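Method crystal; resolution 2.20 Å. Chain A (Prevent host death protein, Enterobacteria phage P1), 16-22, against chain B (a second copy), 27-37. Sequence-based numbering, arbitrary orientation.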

# COMPACT_ATOMS: atom_id res chain seq x y z
N VAL A 16 1.88 13.36 9.51
CA VAL A 16 1.81 12.16 8.68
C VAL A 16 2.06 10.90 9.52
O VAL A 16 1.37 9.89 9.36
CB VAL A 16 2.85 12.20 7.54
CG1 VAL A 16 3.02 10.82 6.93
CG2 VAL A 16 2.44 13.23 6.49
N LEU A 17 3.05 10.97 10.40
CA LEU A 17 3.40 9.84 11.25
C LEU A 17 2.32 9.58 12.31
O LEU A 17 2.08 8.44 12.69
CB LEU A 17 4.76 10.05 11.90
CG LEU A 17 5.95 9.91 10.94
CD1 LEU A 17 7.25 10.20 11.65
CD2 LEU A 17 5.96 8.52 10.35
N ASN A 18 1.67 10.65 12.77
CA ASN A 18 0.53 10.51 13.66
C ASN A 18 -0.59 9.76 12.96
O ASN A 18 -1.10 8.77 13.48
CB ASN A 18 0.05 11.88 14.14
CG ASN A 18 1.03 12.55 15.10
OD1 ASN A 18 1.84 11.88 15.74
ND2 ASN A 18 0.95 13.87 15.21
N ASN A 19 -0.95 10.22 11.76
CA ASN A 19 -1.95 9.53 10.95
C ASN A 19 -1.64 8.05 10.78
O ASN A 19 -2.50 7.20 10.99
CB ASN A 19 -2.07 10.21 9.58
CG ASN A 19 -2.92 11.46 9.61
OD1 ASN A 19 -3.62 11.72 10.59
ND2 ASN A 19 -2.87 12.24 8.54
N VAL A 20 -0.40 7.74 10.40
CA VAL A 20 0.03 6.36 10.19
C VAL A 20 -0.08 5.52 11.46
O VAL A 20 -0.55 4.38 11.41
CB VAL A 20 1.49 6.29 9.68
CG1 VAL A 20 2.00 4.87 9.76
CG2 VAL A 20 1.59 6.83 8.26
N GLU A 21 0.34 6.08 12.59
CA GLU A 21 0.27 5.36 13.85
C GLU A 21 -1.18 5.00 14.20
O GLU A 21 -1.43 4.00 14.87
CB GLU A 21 0.89 6.19 14.99
CG GLU A 21 0.44 5.75 16.37
CD GLU A 21 1.24 6.39 17.49
OE1 GLU A 21 0.69 6.54 18.60
OE2 GLU A 21 2.42 6.74 17.26
N ALA A 22 -2.11 5.83 13.75
CA ALA A 22 -3.52 5.61 14.03
C ALA A 22 -4.15 4.65 13.02
O ALA A 22 -5.37 4.54 12.93
CB ALA A 22 -4.28 6.93 14.05
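Chain B 27-37: EITRRGREPAV

Chain B approaches the helix of chain A as a two-stranded hairpin. One strand comes in through Glu B27, Ile B28 and Thr B29, a type II turn from Arg B30 to Arg B33 reverses the chain, and the second strand runs out through Val B37. The turn is closed by Arg B33 N to Arg B30 O at 2.9 Å, and the strands are paired by Ile B28 N to Ala B36 O at 2.9 Å and Ala B36 N to Ile B28 O at 3.0 Å. Gly B32 has phi/psi of 77/18, a positive phi that glycine adopts readily and that this turn requires at its third position.

The hairpin lies nearly at right angles to helix 16-21. The incoming strand makes 99° with the helix direction at a closest axial approach of 11.3 Å; the returning strand makes 97° and comes closer, to 9.0 Å. Small Ala B36 lies on this nearer strand, with its CA 7.2 Å from the CA of Leu A17, while the CA atoms of Glu A21 and Glu B34 are 6.5 Å apart. Strand alternation sends the CB atoms of Ile B28, Arg B30, Glu B34 and Ala B36 toward the helix, and those of Thr B29, Pro B35 and Val B37 away; the CB of Arg B33, at the end of the turn, points toward the helix as well.

On chain A, the helical repeat brings Leu A17, Val A20 and Glu A21 to the same side, whereas Asn A19 points away. Leu A17, in the common mt rotamer (chi1 -72°, chi2 177°), extends its forked end into the hairpin. Its CD2 lies 3.7 Å from Ala B36 CB, and its CD1 lies 4.2 Å from Ile B28 CG2 and 3.5 Å from Arg B30 CD. Branched leucine thus meets both strands at once. Val A20, with chi1 t at 168°, adds a lighter contact, CG1 to Ala B36 CB at 4.3 Å.

Toward the turn the contact becomes polar. Arg B30 has chi1, chi2 and chi3 all between the usual wells, at -146°, 147° and 98°. In this conformation its CD packs against Leu A17 CD1 and its guanidinium has one face covered by Leu A17 CB, while its NH1 makes a weak hydrogen bond to Asn A18 OD1 at 2.7 Å. The CB of Asn A18 points sideways, but chi1 m (-70°) brings its amide end nearer, and a carbonyl oxygen suits a site lined by arginine donors.

Arg B33 arrives from the other end of the turn with chi1 and chi2 both m and chi3 t. Its NH1 donates to Glu A21 OE2 at 3.1 Å, a well-aligned hydrogen bond within a salt bridge, with the carboxylate oxygen at the guanidinium edge. Glu A21 is extended, its chi1 and chi2 both t, which carries its charge out to this site; OE2 also forms a long salt bridge to Arg B30 NH1 at 3.9 Å. Arg B30 NH1 and Arg B33 NH1 are only 2.8 Å apart, two donors that cannot bond each other; the carboxylate of Glu A21 supplies a countercharge nearby, and Asn A18 OD1 an acceptor dipole.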

# COMPACT_ATOMS: atom_id res chain seq x y z
N GLU B 27 12.95 1.93 8.56
CA GLU B 27 12.20 2.16 9.78
C GLU B 27 12.43 3.56 10.31
O GLU B 27 13.56 4.02 10.42
CB GLU B 27 12.57 1.14 10.85
CG GLU B 27 11.91 1.41 12.19
CD GLU B 27 12.20 0.33 13.21
OE1 GLU B 27 13.31 -0.24 13.19
OE2 GLU B 27 11.31 0.06 14.05
N ILE B 28 11.34 4.23 10.65
CA ILE B 28 11.41 5.55 11.25
C ILE B 28 10.95 5.46 12.70
O ILE B 28 9.81 5.12 12.98
CB ILE B 28 10.54 6.55 10.50
CG1 ILE B 28 10.88 6.52 9.01
CG2 ILE B 28 10.73 7.94 11.07
CD1 ILE B 28 10.17 7.58 8.20
N THR B 29 11.87 5.76 13.61
CA THR B 29 11.58 5.68 15.03
C THR B 29 11.23 7.06 15.55
O THR B 29 11.71 8.07 15.03
CB THR B 29 12.78 5.13 15.81
OG1 THR B 29 13.88 6.05 15.71
CG2 THR B 29 13.20 3.78 15.26
N ARG B 30 10.38 7.10 16.56
CA ARG B 30 9.90 8.35 17.12
C ARG B 30 9.82 8.21 18.63
O ARG B 30 9.16 7.31 19.15
CB ARG B 30 8.53 8.68 16.53
CG ARG B 30 8.28 10.16 16.36
CD ARG B 30 7.40 10.44 15.14
NE ARG B 30 5.99 10.64 15.46
CZ ARG B 30 5.06 9.69 15.40
NH1 ARG B 30 3.80 9.99 15.70
NH2 ARG B 30 5.37 8.46 15.02
N ARG B 31 10.52 9.10 19.34
CA ARG B 31 10.55 9.05 20.80
C ARG B 31 9.15 9.05 21.38
O ARG B 31 8.37 9.98 21.16
CB ARG B 31 11.36 10.23 21.35
N GLY B 32 8.82 7.99 22.12
CA GLY B 32 7.53 7.89 22.77
C GLY B 32 6.40 7.52 21.84
O GLY B 32 5.23 7.71 22.16
N ARG B 33 6.75 6.99 20.67
CA ARG B 33 5.75 6.62 19.67
C ARG B 33 6.07 5.29 19.01
O ARG B 33 7.20 4.81 19.06
CB ARG B 33 5.67 7.70 18.58
CG ARG B 33 5.16 9.04 19.06
CD ARG B 33 3.73 8.93 19.58
NE ARG B 33 3.07 10.22 19.57
CZ ARG B 33 2.17 10.60 18.68
NH1 ARG B 33 1.80 9.77 17.71
NH2 ARG B 33 1.62 11.80 18.75
N GLU B 34 5.05 4.69 18.39
CA GLU B 34 5.23 3.46 17.64
C GLU B 34 6.02 3.74 16.37
O GLU B 34 5.79 4.76 15.72
CB GLU B 34 3.87 2.86 17.28
CG GLU B 34 2.89 2.79 18.44
CD GLU B 34 3.34 1.85 19.54
OE1 GLU B 34 4.04 0.86 19.23
OE2 GLU B 34 2.99 2.10 20.71
N PRO B 35 6.96 2.86 16.03
CA PRO B 35 7.77 3.04 14.82
C PRO B 35 6.96 2.85 13.54
O PRO B 35 6.04 2.03 13.49
CB PRO B 35 8.84 1.96 14.94
CG PRO B 35 8.28 0.94 15.85
CD PRO B 35 7.31 1.63 16.76
N ALA B 36 7.30 3.63 12.52
CA ALA B 36 6.68 3.48 11.21
C ALA B 36 7.69 2.85 10.26
O ALA B 36 8.88 2.78 10.55
CB ALA B 36 6.22 4.83 10.68
N VAL B 37 7.21 2.39 9.11
CA VAL B 37 8.09 1.86 8.09
C VAL B 37 7.73 2.44 6.73
O VAL B 37 6.56 2.68 6.43
CB VAL B 37 8.05 0.32 8.04
CG1 VAL B 37 6.79 -0.15 7.35
CG2 VAL B 37 9.27 -0.22 7.32